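Putative polyketide synthase (Brevibacillus brevis, PDB 5HU7) is the dehydratase domain of a trans-AT polyketide synthase and probably removes water from carrier-bound beta-hydroxyacyl intermediates to leave a double bond. Local coordinates at residues 14-19 / 26-31; 31-36 / 92-97; 141-146 / 277-282. All blocks are in the same frame, centred on the assembly; numbering follows the deposited sequence.

Contact 1: 14-19 / 26-31; sequences PLLHKN and LRYSSS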
loop_
_atom_site.group_PDB
_atom_site.type_symbol
_atom_site.label_atom_id
_atom_site.label_comp_id
_atom_site.label_asym_id
_atom_site.label_seq_id
_atom_site.Cartn_x
_atom_site.Cartn_y
_atom_site.Cartn_z
ATOM N N PRO A 14 8.425 -7.538 -6.685
ATOM C CA PRO A 14 8.367 -8.998 -6.457
ATOM C C PRO A 14 8.404 -9.438 -4.984
ATOM O O PRO A 14 7.777 -10.422 -4.617
ATOM C CB PRO A 14 9.596 -9.505 -7.228
ATOM C CG PRO A 14 9.753 -8.531 -8.321
ATOM C CD PRO A 14 9.448 -7.208 -7.702
ATOM N N LEU A 15 9.089 -8.679 -4.133
ATOM C CA LEU A 15 9.200 -9.000 -2.724
ATOM C C LEU A 15 8.333 -8.139 -1.826
ATOM O O LEU A 15 8.293 -8.440 -0.648
ATOM C CB LEU A 15 10.671 -8.927 -2.306
ATOM C CG LEU A 15 11.621 -9.879 -3.032
ATOM C CD1 LEU A 15 12.991 -9.825 -2.430
ATOM C CD2 LEU A 15 11.117 -11.299 -2.971
ATOM N N LEU A 16 7.673 -7.079 -2.338
ATOM C CA LEU A 16 6.778 -6.205 -1.540
ATOM C C LEU A 16 5.465 -6.231 -2.222
ATOM O O LEU A 16 5.292 -5.501 -3.186
ATOM C CB LEU A 16 7.188 -4.732 -1.544
ATOM C CG LEU A 16 8.259 -4.213 -0.701
ATOM C CD1 LEU A 16 8.140 -2.735 -0.670
ATOM C CD2 LEU A 16 8.212 -4.785 0.713
ATOM N N HIS A 17 4.526 -6.995 -1.736
ATOM C CA HIS A 17 3.259 -7.119 -2.445
ATOM C C HIS A 17 2.299 -5.981 -2.151
ATOM O O HIS A 17 1.671 -5.465 -3.074
ATOM C CB HIS A 17 2.640 -8.499 -2.169
ATOM C CG HIS A 17 3.570 -9.617 -2.532
ATOM N ND1 HIS A 17 3.333 -10.915 -2.129
ATOM C CD2 HIS A 17 4.697 -9.592 -3.283
ATOM C CE1 HIS A 17 4.340 -11.625 -2.613
ATOM N NE2 HIS A 17 5.208 -10.855 -3.268
ATOM N N LYS A 18 2.212 -5.555 -0.899
ATOM C CA LYS A 18 1.265 -4.507 -0.521
ATOM C C LYS A 18 1.753 -3.620 0.570
ATOM O O LYS A 18 2.465 -4.061 1.456
ATOM C CB LYS A 18 -0.070 -5.127 -0.016
ATOM C CG LYS A 18 -0.989 -5.693 -1.085
ATOM C CD LYS A 18 -1.516 -4.600 -2.034
ATOM C CE LYS A 18 -2.707 -5.026 -2.865
ATOM N NZ LYS A 18 -2.369 -6.101 -3.831
ATOM N N ASN A 19 1.208 -2.408 0.597
ATOM C CA ASN A 19 1.463 -1.447 1.642
ATOM C C ASN A 19 0.344 -1.700 2.631
ATOM O O ASN A 19 -0.810 -1.534 2.270
ATOM C CB ASN A 19 1.404 -0.036 1.100
ATOM C CG ASN A 19 1.717 1.004 2.134
ATOM O OD1 ASN A 19 1.469 0.814 3.317
ATOM N ND2 ASN A 19 2.270 2.113 1.725
ATOM N N LEU A 26 4.137 2.004 9.818
ATOM C CA LEU A 26 4.386 2.155 8.367
ATOM C C LEU A 26 4.988 0.807 7.949
ATOM O O LEU A 26 6.078 0.468 8.424
ATOM C CB LEU A 26 5.407 3.286 8.053
ATOM C CG LEU A 26 5.935 3.418 6.609
ATOM C CD1 LEU A 26 4.874 3.823 5.644
ATOM C CD2 LEU A 26 6.997 4.477 6.518
ATOM N N ARG A 27 4.269 0.012 7.121
ATOM C CA ARG A 27 4.779 -1.307 6.747
ATOM C C ARG A 27 4.261 -1.861 5.446
ATOM O O ARG A 27 3.279 -1.409 4.897
ATOM C CB ARG A 27 4.534 -2.337 7.861
ATOM C CG ARG A 27 3.092 -2.747 8.019
ATOM C CD ARG A 27 2.932 -3.920 8.963
ATOM N NE ARG A 27 1.544 -4.379 9.032
ATOM C CZ ARG A 27 1.095 -5.316 9.872
ATOM N NH1 ARG A 27 1.922 -5.907 10.737
ATOM N NH2 ARG A 27 -0.189 -5.666 9.855
ATOM N N TYR A 28 4.966 -2.875 4.959
ATOM C CA TYR A 28 4.635 -3.577 3.733
ATOM C C TYR A 28 4.514 -5.062 4.063
ATOM O O TYR A 28 5.151 -5.536 5.001
ATOM C CB TYR A 28 5.699 -3.292 2.663
ATOM C CG TYR A 28 5.925 -1.813 2.445
ATOM C CD1 TYR A 28 6.777 -1.090 3.267
ATOM C CD2 TYR A 28 5.175 -1.107 1.507
ATOM C CE1 TYR A 28 6.894 0.298 3.157
ATOM C CE2 TYR A 28 5.335 0.270 1.342
ATOM C CZ TYR A 28 6.217 0.966 2.156
ATOM O OH TYR A 28 6.360 2.328 2.070
ATOM N N SER A 29 3.618 -5.763 3.380
ATOM C CA SER A 29 3.394 -7.197 3.630
ATOM C C SER A 29 3.404 -7.963 2.353
ATOM O O SER A 29 2.920 -7.476 1.328
ATOM C CB SER A 29 2.073 -7.428 4.365
ATOM O OG SER A 29 1.992 -6.582 5.507
ATOM N N SER A 30 3.995 -9.172 2.414
ATOM C CA SER A 30 4.092 -10.114 1.297
ATOM C C SER A 30 3.762 -11.499 1.801
ATOM O O SER A 30 4.058 -11.820 2.947
ATOM C CB SER A 30 5.502 -10.103 0.733
ATOM O OG SER A 30 5.838 -8.792 0.329
ATOM N N SER A 31 3.155 -12.325 0.952
ATOM C CA SER A 31 2.834 -13.721 1.279
ATOM C C SER A 31 3.605 -14.589 0.311
ATOM O O SER A 31 3.460 -14.408 -0.890
ATOM C CB SER A 31 1.328 -13.970 1.212
ATOM O OG SER A 31 0.643 -13.225 2.204
#
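Leu15 meets strand 26-32 through its backbone: its carbonyl O accepts the hydroxyl of Ser30, OG to O 2.7 Å, with OG lying above the carbonyl plane. Leu16 follows with both methyls on Tyr28, CD2 packing 3.5 Å from Tyr28 CB while CD1 sits over one face of the ring; helix 52-65 packs against both residues. At His17 the backbone N gives its hydrogen to Ser30 OG over 3.0 Å, so this buried hydroxyl donates to one residue of the loop before strand 18-19 and accepts from another. The imidazole lies flat over the same serine. Ser30 CB stands 3.8 Å from the ring centroid and 12° off the normal, a CH-pi contact, and His17 NE2 is tied in the ring plane to Pro14 O at 2.9 Å, a bond that helps to fix the ring's rotation. Lys18 makes the regular antiparallel exchange, its N bonding to Ser29 O and its O accepting from Ser29 N at 2.8 Å, while NZ goes to Asp10 O. Asn19 has CG anti to the backbone N (chi1 -178°), which brings its amide obliquely to Tyr28 CE2, planes 50° apart. ND2 hydrogen-bonds Ser21 O of the second subunit, and OD1 the hydroxyl of Ser21 in its own chain. The pairing is that of a beta hairpin at the margin, within this chain, of the hotdog-fold sheet.

Contact 2: 31-36 / 92-97; sequences SFTGQE and DDLVQV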
loop_
_atom_site.group_PDB
_atom_site.type_symbol
_atom_site.label_atom_id
_atom_site.label_comp_id
_atom_site.label_asym_id
_atom_site.label_seq_id
_atom_site.Cartn_x
_atom_site.Cartn_y
_atom_site.Cartn_z
ATOM N N SER A 31 3.155 -12.325 0.952
ATOM C CA SER A 31 2.834 -13.721 1.279
ATOM C C SER A 31 3.605 -14.589 0.311
ATOM O O SER A 31 3.460 -14.408 -0.890
ATOM C CB SER A 31 1.328 -13.970 1.212
ATOM O OG SER A 31 0.643 -13.225 2.204
ATOM N N PHE A 32 4.471 -15.467 0.822
ATOM C CA PHE A 32 5.339 -16.314 -0.005
ATOM C C PHE A 32 5.025 -17.777 0.145
ATOM O O PHE A 32 4.782 -18.249 1.256
ATOM C CB PHE A 32 6.818 -16.099 0.352
ATOM C CG PHE A 32 7.322 -14.690 0.150
ATOM C CD1 PHE A 32 7.327 -14.108 -1.110
ATOM C CD2 PHE A 32 7.858 -13.972 1.204
ATOM C CE1 PHE A 32 7.822 -12.818 -1.297
ATOM C CE2 PHE A 32 8.326 -12.679 1.016
ATOM C CZ PHE A 32 8.308 -12.111 -0.233
ATOM N N THR A 33 5.011 -18.480 -0.992
ATOM C CA THR A 33 4.766 -19.909 -1.117
ATOM C C THR A 33 6.067 -20.695 -1.321
ATOM O O THR A 33 6.068 -21.876 -1.075
ATOM C CB THR A 33 3.840 -20.201 -2.334
ATOM O OG1 THR A 33 4.516 -19.928 -3.576
ATOM C CG2 THR A 33 2.517 -19.469 -2.257
ATOM N N GLY A 34 7.126 -20.062 -1.822
ATOM C CA GLY A 34 8.364 -20.743 -2.164
ATOM C C GLY A 34 8.518 -20.841 -3.669
ATOM O O GLY A 34 9.585 -21.216 -4.146
ATOM N N GLN A 35 7.464 -20.507 -4.441
ATOM C CA GLN A 35 7.501 -20.537 -5.898
ATOM C C GLN A 35 7.835 -19.175 -6.514
ATOM O O GLN A 35 8.016 -19.112 -7.726
ATOM C CB GLN A 35 6.135 -21.007 -6.445
ATOM C CG GLN A 35 5.749 -22.439 -6.074
ATOM C CD GLN A 35 6.722 -23.440 -6.648
ATOM O OE1 GLN A 35 7.545 -24.011 -5.926
ATOM N NE2 GLN A 35 6.697 -23.630 -7.971
ATOM N N GLU A 36 7.957 -18.101 -5.717
ATOM C CA GLU A 36 8.219 -16.776 -6.277
ATOM C C GLU A 36 9.656 -16.634 -6.861
ATOM O O GLU A 36 10.430 -17.587 -6.841
ATOM C CB GLU A 36 7.887 -15.680 -5.259
ATOM C CG GLU A 36 6.412 -15.623 -4.889
ATOM C CD GLU A 36 5.927 -16.572 -3.813
ATOM O OE1 GLU A 36 6.765 -17.270 -3.194
ATOM O OE2 GLU A 36 4.696 -16.619 -3.585
ATOM N N ASP A 92 7.550 -24.522 3.314
ATOM C CA ASP A 92 6.863 -25.528 4.135
ATOM C C ASP A 92 5.384 -25.105 4.182
ATOM O O ASP A 92 4.530 -25.803 3.656
ATOM C CB ASP A 92 7.495 -25.574 5.547
ATOM C CG ASP A 92 7.005 -26.614 6.557
ATOM O OD1 ASP A 92 5.788 -26.840 6.647
ATOM O OD2 ASP A 92 7.818 -27.080 7.356
ATOM N N ASP A 93 5.103 -23.942 4.760
ATOM C CA ASP A 93 3.771 -23.367 4.875
ATOM C C ASP A 93 3.784 -21.982 4.241
ATOM O O ASP A 93 4.853 -21.454 3.916
ATOM C CB ASP A 93 3.346 -23.267 6.361
ATOM C CG ASP A 93 2.899 -24.591 6.972
ATOM O OD1 ASP A 93 1.942 -25.204 6.435
ATOM O OD2 ASP A 93 3.467 -24.984 8.023
ATOM N N LEU A 94 2.599 -21.423 4.030
ATOM C CA LEU A 94 2.449 -20.099 3.446
ATOM C C LEU A 94 2.897 -19.076 4.485
ATOM O O LEU A 94 2.392 -19.082 5.600
ATOM C CB LEU A 94 0.991 -19.843 3.050
ATOM C CG LEU A 94 0.779 -18.640 2.130
ATOM C CD1 LEU A 94 1.079 -19.000 0.688
ATOM C CD2 LEU A 94 -0.644 -18.101 2.247
ATOM N N VAL A 95 3.879 -18.254 4.164
ATOM C CA VAL A 95 4.373 -17.278 5.150
ATOM C C VAL A 95 3.984 -15.848 4.793
ATOM O O VAL A 95 4.152 -15.432 3.657
ATOM C CB VAL A 95 5.907 -17.383 5.395
ATOM C CG1 VAL A 95 6.274 -18.689 6.091
ATOM C CG2 VAL A 95 6.713 -17.236 4.116
ATOM N N GLN A 96 3.491 -15.105 5.762
ATOM C CA GLN A 96 3.180 -13.690 5.605
ATOM C C GLN A 96 4.350 -12.923 6.257
ATOM O O GLN A 96 4.529 -12.996 7.462
ATOM C CB GLN A 96 1.840 -13.317 6.243
ATOM C CG GLN A 96 1.310 -11.983 5.712
ATOM C CD GLN A 96 0.127 -11.434 6.473
ATOM O OE1 GLN A 96 -0.132 -11.776 7.636
ATOM N NE2 GLN A 96 -0.577 -10.499 5.853
ATOM N N VAL A 97 5.162 -12.245 5.448
ATOM C CA VAL A 97 6.338 -11.509 5.904
ATOM C C VAL A 97 6.067 -10.033 5.815
ATOM O O VAL A 97 5.585 -9.563 4.791
ATOM C CB VAL A 97 7.567 -11.857 5.037
ATOM C CG1 VAL A 97 8.834 -11.252 5.629
ATOM C CG2 VAL A 97 7.721 -13.351 4.873
#
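Glu36 OE1 is gripped by two backbone amides, Thr33 N and Gly34 N, each at 3.1 Å, the first on the syn lone pair and the second on the syn side but 20° out of the carboxylate plane. The carboxylate thereby closes the turn that follows an antiparallel strand pair of the hotdog fold, 26-32 against 95-105. Thr33 OG1 sits between its own N and carbonyl carbon (chi1 69°) and accepts from Gln35 N, an ST turn; the same hydroxyl donates weakly to Glu36 OE2. This torsion also turns Thr33 CG2 to Leu94, the two side chains running alongside each other with CG2 close to CD1. An alanine at Thr33 would probably leave Gln35 N without its turn acceptor and open a gap beside the Leu94 methyl. Gly34 has a positive phi of 107°, where a side chain would jam against the preceding carbonyl O.

Upstream of the turn, Phe32 and Val95 exchange both backbone bonds, Phe32 N to Val95 O at 2.9 Å and Val95 N to Phe32 O at 3.0 Å. Their side chains share a face of the sheet, Phe32 CB lying 3.9 Å from Val95 CG2. Leu15 and Met39 also pack on Phe32. Val97 reaches the same aromatic at about a right angle and at the ring edge, its CG2 placed 3.7 Å from Phe32 CD2.

Contact 3: 141-146 / 277-282; sequences PTLDLP and DIELCD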
loop_
_atom_site.group_PDB
_atom_site.type_symbol
_atom_site.label_atom_id
_atom_site.label_comp_id
_atom_site.label_asym_id
_atom_site.label_seq_id
_atom_site.Cartn_x
_atom_site.Cartn_y
_atom_site.Cartn_z
ATOM N N PRO A 141 32.804 4.728 -7.118
ATOM C CA PRO A 141 34.088 4.072 -7.380
ATOM C C PRO A 141 34.096 3.174 -8.615
ATOM O O PRO A 141 33.061 2.830 -9.184
ATOM C CB PRO A 141 34.369 3.309 -6.085
ATOM C CG PRO A 141 33.054 3.012 -5.520
ATOM C CD PRO A 141 32.083 4.065 -6.009
ATOM N N THR A 142 35.289 2.855 -9.060
ATOM C CA THR A 142 35.517 2.033 -10.245
ATOM C C THR A 142 36.597 1.007 -9.995
ATOM O O THR A 142 37.390 1.126 -9.060
ATOM C CB THR A 142 35.967 2.912 -11.419
ATOM O OG1 THR A 142 37.196 3.519 -11.046
ATOM C CG2 THR A 142 34.962 3.988 -11.777
ATOM N N LEU A 143 36.652 0.025 -10.872
ATOM C CA LEU A 143 37.672 -1.022 -10.863
ATOM C C LEU A 143 38.392 -0.945 -12.172
ATOM O O LEU A 143 37.771 -0.670 -13.192
ATOM C CB LEU A 143 37.021 -2.407 -10.739
ATOM C CG LEU A 143 36.253 -2.688 -9.453
ATOM C CD1 LEU A 143 35.774 -4.116 -9.426
ATOM C CD2 LEU A 143 37.121 -2.427 -8.212
ATOM N N ASP A 144 39.702 -1.161 -12.142
ATOM C CA ASP A 144 40.528 -1.221 -13.337
ATOM C C ASP A 144 40.544 -2.732 -13.650
ATOM O O ASP A 144 41.342 -3.478 -13.084
ATOM C CB ASP A 144 41.924 -0.647 -13.038
ATOM C CG ASP A 144 42.866 -0.537 -14.236
ATOM O OD1 ASP A 144 42.447 -0.884 -15.361
ATOM O OD2 ASP A 144 44.006 -0.061 -14.050
ATOM N N LEU A 145 39.586 -3.188 -14.464
ATOM C CA LEU A 145 39.423 -4.625 -14.766
ATOM C C LEU A 145 40.627 -5.229 -15.471
ATOM O O LEU A 145 41.152 -6.220 -14.967
ATOM C CB LEU A 145 38.115 -4.920 -15.536
ATOM C CG LEU A 145 36.825 -4.568 -14.803
ATOM C CD1 LEU A 145 35.634 -4.703 -15.732
ATOM C CD2 LEU A 145 36.655 -5.408 -13.567
ATOM N N PRO A 146 41.154 -4.623 -16.556
ATOM C CA PRO A 146 42.365 -5.183 -17.203
ATOM C C PRO A 146 43.558 -5.363 -16.259
ATOM O O PRO A 146 44.217 -6.400 -16.296
ATOM C CB PRO A 146 42.684 -4.159 -18.291
ATOM C CG PRO A 146 41.423 -3.503 -18.590
ATOM C CD PRO A 146 40.679 -3.423 -17.279
ATOM N N ASP A 277 34.645 -8.169 1.621
ATOM C CA ASP A 277 34.299 -6.969 0.889
ATOM C C ASP A 277 33.995 -7.444 -0.548
ATOM O O ASP A 277 34.782 -8.208 -1.107
ATOM C CB ASP A 277 35.433 -5.970 0.890
ATOM C CG ASP A 277 35.742 -5.352 2.244
ATOM O OD1 ASP A 277 34.940 -5.572 3.212
ATOM O OD2 ASP A 277 36.728 -4.577 2.328
ATOM N N ILE A 278 32.820 -7.062 -1.093
ATOM C CA ILE A 278 32.375 -7.444 -2.420
ATOM C C ILE A 278 32.008 -6.197 -3.186
ATOM O O ILE A 278 31.170 -5.424 -2.723
ATOM C CB ILE A 278 31.180 -8.430 -2.359
ATOM C CG1 ILE A 278 31.547 -9.666 -1.535
ATOM C CG2 ILE A 278 30.729 -8.861 -3.770
ATOM C CD1 ILE A 278 30.436 -10.684 -1.365
ATOM N N GLU A 279 32.591 -6.033 -4.379
ATOM C CA GLU A 279 32.281 -4.950 -5.296
ATOM C C GLU A 279 31.703 -5.571 -6.562
ATOM O O GLU A 279 32.303 -6.487 -7.124
ATOM C CB GLU A 279 33.524 -4.115 -5.600
ATOM C CG GLU A 279 33.767 -3.116 -4.488
ATOM C CD GLU A 279 35.204 -2.738 -4.216
ATOM O OE1 GLU A 279 36.050 -3.648 -4.087
ATOM O OE2 GLU A 279 35.481 -1.530 -4.082
ATOM N N LEU A 280 30.531 -5.094 -6.980
ATOM C CA LEU A 280 29.817 -5.585 -8.134
ATOM C C LEU A 280 29.829 -4.467 -9.154
ATOM O O LEU A 280 29.347 -3.390 -8.852
ATOM C CB LEU A 280 28.377 -5.952 -7.740
ATOM C CG LEU A 280 28.240 -6.947 -6.590
ATOM C CD1 LEU A 280 26.793 -7.211 -6.283
ATOM C CD2 LEU A 280 28.907 -8.284 -6.918
ATOM N N CYS A 281 30.411 -4.705 -10.341
ATOM C CA CYS A 281 30.515 -3.697 -11.373
ATOM C C CYS A 281 30.020 -4.196 -12.722
ATOM O O CYS A 281 29.739 -5.384 -12.897
ATOM C CB CYS A 281 31.964 -3.242 -11.461
ATOM S SG CYS A 281 33.074 -4.490 -12.160
ATOM N N ASP A 282 29.895 -3.254 -13.666
ATOM C CA ASP A 282 29.512 -3.499 -15.070
ATOM C C ASP A 282 30.754 -3.887 -15.900
ATOM O O ASP A 282 31.813 -4.091 -15.319
ATOM C CB ASP A 282 28.771 -2.261 -15.658
ATOM C CG ASP A 282 29.569 -0.972 -15.781
ATOM O OD1 ASP A 282 30.803 -1.018 -15.609
ATOM O OD2 ASP A 282 28.953 0.088 -16.051
#
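Cys281 SG sits between two leucine methyls, 3.9 Å from Leu143 CD1 and 4.0 Å from Leu145 CD2. The sulfur occupies the position between the cysteine's own N and carbonyl carbon (chi1 71°), and from there it projects from the end of strand 276-281 to meet the chain that leads into helix 145-150. Both leucines have the same shape: CG stands anti to the carbonyl carbon, beside the backbone N (chi1 -64° in Leu143), and the chain runs on extended to one methyl. They present different branches to the sulfur, Leu143 its CD1 from the extended chain before the helix, Leu145 its CD2 from the helix's first turn. Leu145 CD1 approaches the carbonyl O of Asp282 at 3.9 Å; Leu143 CD2 lies only loosely beside Glu279 OE1, at 4.4 Å.

Glu279 points its side chain to the same side of the strand as Cys281, two residues on. Its other oxygen, OE2, forms a salt bridge with Arg290 of strand 287-298, which probably helps to balance the carboxylate's charge beside Leu143. Tyr258 of the neighbouring strand packs on both Leu145 and Cys281, and Leu260 on Leu143. Between the two segments no hydrogen bond is made; helix start and strand end are joined by van der Waals contact of methyls with a buried sulfur. This junction probably depends on shape fit and burial, while Glu279 OE2 bonds outside the two segments.

Overall arrangement
Contacts 1 and 2 lie in series along strand 26-32, with centres about 12 Å apart, and share Ser31: one pairs the strand with 18-19, the other with 95-105, so they pair its two edges. They also touch directly, through the His17 and Phe32 rings and a probable backbone hydrogen bond from Val97 N to Ser30 O. Both are partly buried and rest on backbone hydrogen bonds, contact 1 adding a buried serine hydroxyl and, at Asn19, a bond to the second subunit, contact 2 a carboxylate-bound turn nearer the surface. Contact 3, across the chain's centre and over 30 Å from both between centres, is buried, lacks hydrogen bonds between its segments, and joins helix to strand by apolar side chains.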